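Local coordinates for actin binding protein (Saccharomyces cerevisiae, PDB 1JO8) that regulates actin assembly by the ARP2/3 complex, which it recruits to the sides of actin filaments, and binds partner proteins through its SH3 domain, at residues D14-F19 against D33-G38. Sequence-based numbering, arbitrary orientation. Where two conformers were deposited one is given.
Sequences DNELTF and DDWWLG
The E16 carboxylate comes obliquely against the six-membered ring of the W35 indole, OE2 lying 3.8 Å from CH2 and a little farther from CZ3. The side chain sets off with CG anti to its own carbonyl carbon (chi1 -68°) and runs extended from there, which carries the acid group across to the tryptophan. Carboxylate and ring planes are inclined by 37°; at this distance, and with no hydrogen bond between them, the touch is one of van der Waals contact. The other oxygen, OE1, is hydrogen-bonded to the Y9 hydroxyl and to A12 N; this double grip probably fixes the rotation of the carboxylate that meets W35. One residue on, L17 turns inward and places CD1 3.8 Å from G38 O, with CD2 at 4.0 Å from the same oxygen. Both methyls of the isobutyl fork thus rest against one backbone carbonyl oxygen of strand 35-40, from the same side. The buried leucine also packs against L40 and F49, while its backbone and that of N15 are hydrogen-bonded to L48 on strand 46-50. No hydrogen bond joins the two segments directly, and the meeting is small, burying 137 Å² in all. It sets the RT loop of an SH3 domain against the strand that follows the n-Src loop, with W35 as the signature tryptophan that, in this family, lines the groove for proline-rich ligands, and E16 among the acidic RT-loop residues flanking it.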
ATOM      1  N   ASP A  14       3.123 -13.331   3.691  1.00  7.63           N
ATOM      2  CA  ASP A  14       3.091 -13.529   2.252  1.00  8.76           C
ATOM      3  C   ASP A  14       2.025 -12.715   1.545  1.00  9.01           C
ATOM      4  O   ASP A  14       2.161 -12.441   0.363  1.00 11.09           O
ATOM      5  CB  ASP A  14       2.869 -14.994   1.908  1.00  9.42           C
ATOM      6  CG  ASP A  14       4.021 -15.862   2.317  1.00 10.23           C
ATOM      7  OD1 ASP A  14       5.200 -15.439   2.233  1.00  8.98           O
ATOM      8  OD2 ASP A  14       3.837 -17.040   2.681  1.00 15.29           O
ATOM      9  N   ASN A  15       0.984 -12.312   2.276  1.00  8.79           N
ATOM     10  CA  ASN A  15      -0.126 -11.564   1.674  1.00  8.82           C
ATOM     11  C   ASN A  15       0.028 -10.043   1.741  1.00  8.51           C
ATOM     12  O   ASN A  15      -0.895  -9.326   1.364  1.00  8.46           O
ATOM     13  CB  ASN A  15      -1.474 -12.002   2.283  1.00 10.19           C
ATOM     14  CG  ASN A  15      -1.602 -11.659   3.742  1.00 11.89           C
ATOM     15  OD1 ASN A  15      -0.764 -11.025   4.323  1.00 12.59           O
ATOM     16  ND2 ASN A  15      -2.710 -12.093   4.354  1.00 17.29           N
ATOM     17  N   GLU A  16       1.197  -9.555   2.160  1.00  7.57           N
ATOM     18  CA  GLU A  16       1.426  -8.124   2.339  1.00  7.24           C
ATOM     19  C   GLU A  16       2.305  -7.539   1.256  1.00  6.99           C
ATOM     20  O   GLU A  16       3.109  -8.237   0.632  1.00  8.38           O
ATOM     21  CB  GLU A  16       2.101  -7.878   3.689  1.00  7.24           C
ATOM     22  CG  GLU A  16       1.175  -8.196   4.842  1.00  7.98           C
ATOM     23  CD  GLU A  16       1.818  -8.101   6.197  1.00  8.64           C
ATOM     24  OE1 GLU A  16       2.940  -7.566   6.285  1.00  8.85           O
ATOM     25  OE2 GLU A  16       1.191  -8.554   7.179  1.00  9.78           O
ATOM     26  N   LEU A  17       2.138  -6.235   1.013  1.00  6.57           N
ATOM     27  CA  LEU A  17       3.055  -5.477   0.162  1.00  6.27           C
ATOM     28  C   LEU A  17       4.299  -5.091   0.942  1.00  6.08           C
ATOM     29  O   LEU A  17       4.310  -5.052   2.174  1.00  6.93           O
ATOM     30  CB  LEU A  17       2.404  -4.174  -0.288  1.00  7.48           C
ATOM     31  CG  LEU A  17       1.197  -4.257  -1.210  1.00  8.46           C
ATOM     32  CD1 LEU A  17       0.597  -2.884  -1.485  1.00  9.37           C
ATOM     33  CD2 LEU A  17       1.627  -4.883  -2.493  1.00  8.23           C
ATOM     34  N   THR A  18       5.338  -4.781   0.196  1.00  6.28           N
ATOM     35  CA  THR A  18       6.560  -4.161   0.682  1.00  6.87           C
ATOM     36  C   THR A  18       6.774  -2.927  -0.186  1.00  6.91           C
ATOM     37  O   THR A  18       6.690  -3.023  -1.399  1.00  8.01           O
ATOM     38  CB  THR A  18       7.756  -5.114   0.531  1.00  7.69           C
ATOM     39  OG1 THR A  18       7.588  -6.205   1.431  1.00  7.97           O
ATOM     40  CG2 THR A  18       9.088  -4.442   0.887  1.00  8.13           C
ATOM     41  N   PHE A  19       7.039  -1.774   0.403  1.00  6.26           N
ATOM     42  CA  PHE A  19       7.232  -0.566  -0.371  1.00  6.35           C
ATOM     43  C   PHE A  19       8.071   0.412   0.403  1.00  7.12           C
ATOM     44  O   PHE A  19       8.298   0.212   1.586  1.00  7.24           O
ATOM     45  CB  PHE A  19       5.898   0.037  -0.814  1.00  6.41           C
ATOM     46  CG  PHE A  19       4.914   0.303   0.298  1.00  6.15           C
ATOM     47  CD1 PHE A  19       5.040   1.395   1.147  1.00  6.72           C
ATOM     48  CD2 PHE A  19       3.807  -0.510   0.443  1.00  7.45           C
ATOM     49  CE1 PHE A  19       4.094   1.649   2.119  1.00  6.74           C
ATOM     50  CE2 PHE A  19       2.858  -0.254   1.413  1.00  8.93           C
ATOM     51  CZ  PHE A  19       3.011   0.816   2.255  1.00  7.66           C
ATOM     52  N   ASP A  33     -10.677  -1.467   8.187  1.00 11.97           N
ATOM     53  CA  ASP A  33     -10.403  -0.123   8.683  1.00 14.00           C
ATOM     54  C   ASP A  33      -8.907   0.159   8.736  1.00 13.02           C
ATOM     55  O   ASP A  33      -8.464   1.258   8.439  1.00 15.46           O
ATOM     56  CB  ASP A  33     -10.923   0.063  10.119  1.00 15.44           C
ATOM     57  CG  ASP A  33     -12.417   0.087  10.217  1.00 19.76           C
ATOM     58  OD1 ASP A  33     -13.105   0.379   9.227  1.00 23.13           O
ATOM     59  OD2 ASP A  33     -12.986  -0.149  11.300  1.00 23.90           O
ATOM     60  N   ASP A  34      -8.129  -0.835   9.151  1.00 10.91           N
ATOM     61  CA  ASP A  34      -6.700  -0.668   9.415  1.00 11.19           C
ATOM     62  C   ASP A  34      -5.779  -1.250   8.355  1.00  9.76           C
ATOM     63  O   ASP A  34      -4.578  -0.954   8.333  1.00 10.12           O
ATOM     64  CB  ASP A  34      -6.368  -1.297  10.777  1.00 12.76           C
ATOM     65  CG  ASP A  34      -7.172  -0.676  11.883  1.00 15.87           C
ATOM     66  OD1 ASP A  34      -7.142   0.567  11.961  1.00 15.30           O
ATOM     67  OD2 ASP A  34      -7.899  -1.324  12.673  1.00 20.03           O
ATOM     68  N   TRP A  35      -6.331  -2.110   7.519  1.00  8.22           N
ATOM     69  CA  TRP A  35      -5.570  -2.776   6.486  1.00  7.23           C
ATOM     70  C   TRP A  35      -6.322  -2.611   5.181  1.00  6.08           C
ATOM     71  O   TRP A  35      -7.522  -2.893   5.125  1.00  6.76           O
ATOM     72  CB  TRP A  35      -5.437  -4.258   6.809  1.00  8.14           C
ATOM     73  CG  TRP A  35      -4.533  -4.526   7.960  1.00  9.57           C
ATOM     74  CD1 TRP A  35      -4.861  -4.547   9.280  1.00 11.05           C
ATOM     75  CD2 TRP A  35      -3.128  -4.752   7.887  1.00 10.08           C
ATOM     76  NE1 TRP A  35      -3.740  -4.799  10.036  1.00 11.63           N
ATOM     77  CE2 TRP A  35      -2.660  -4.942   9.203  1.00 10.12           C
ATOM     78  CE3 TRP A  35      -2.225  -4.876   6.840  1.00  9.40           C
ATOM     79  CZ2 TRP A  35      -1.313  -5.213   9.487  1.00 11.25           C
ATOM     80  CZ3 TRP A  35      -0.906  -5.163   7.130  1.00 10.40           C
ATOM     81  CH2 TRP A  35      -0.466  -5.330   8.433  1.00 10.87           C
ATOM     82  N   TRP A  36      -5.615  -2.163   4.147  1.00  5.77           N
ATOM     83  CA  TRP A  36      -6.177  -1.981   2.836  1.00  5.47           C
ATOM     84  C   TRP A  36      -5.453  -2.903   1.880  1.00  5.53           C
ATOM     85  O   TRP A  36      -4.358  -3.372   2.154  1.00  5.80           O
ATOM     86  CB  TRP A  36      -6.065  -0.545   2.351  1.00  6.34           C
ATOM     87  CG  TRP A  36      -6.818   0.449   3.200  1.00  6.33           C
ATOM     88  CD1 TRP A  36      -7.828   0.173   4.070  1.00  7.25           C
ATOM     89  CD2 TRP A  36      -6.631   1.870   3.246  1.00  7.27           C
ATOM     90  NE1 TRP A  36      -8.290   1.333   4.649  1.00  7.40           N
ATOM     91  CE2 TRP A  36      -7.570   2.388   4.167  1.00  8.12           C
ATOM     92  CE3 TRP A  36      -5.767   2.752   2.616  1.00  8.93           C
ATOM     93  CZ2 TRP A  36      -7.669   3.737   4.452  1.00  9.92           C
ATOM     94  CZ3 TRP A  36      -5.889   4.111   2.900  1.00  9.93           C
ATOM     95  CH2 TRP A  36      -6.821   4.576   3.814  1.00 10.03           C
ATOM     96  N   LEU A  37      -6.093  -3.167   0.758  1.00  5.02           N
ATOM     97  CA  LEU A  37      -5.507  -3.930  -0.314  1.00  5.22           C
ATOM     98  C   LEU A  37      -5.132  -2.964  -1.446  1.00  5.56           C
ATOM     99  O   LEU A  37      -5.915  -2.068  -1.764  1.00  6.54           O
ATOM    100  CB  LEU A  37      -6.523  -4.906  -0.837  1.00  6.36           C
ATOM    101  CG  LEU A  37      -6.234  -5.888  -1.946  0.55  6.26           C
ATOM    102  CD1 LEU A  37      -5.013  -6.730  -1.776  0.55  6.65           C
ATOM    103  CD2 LEU A  37      -7.473  -6.691  -2.301  0.55  6.98           C
ATOM    104  N   GLY A  38      -3.981  -3.159  -2.063  1.00  5.03           N
ATOM    105  CA  GLY A  38      -3.626  -2.333  -3.191  1.00  5.89           C
ATOM    106  C   GLY A  38      -2.576  -2.988  -4.058  1.00  5.33           C
ATOM    107  O   GLY A  38      -2.129  -4.103  -3.778  1.00  5.70           O
TER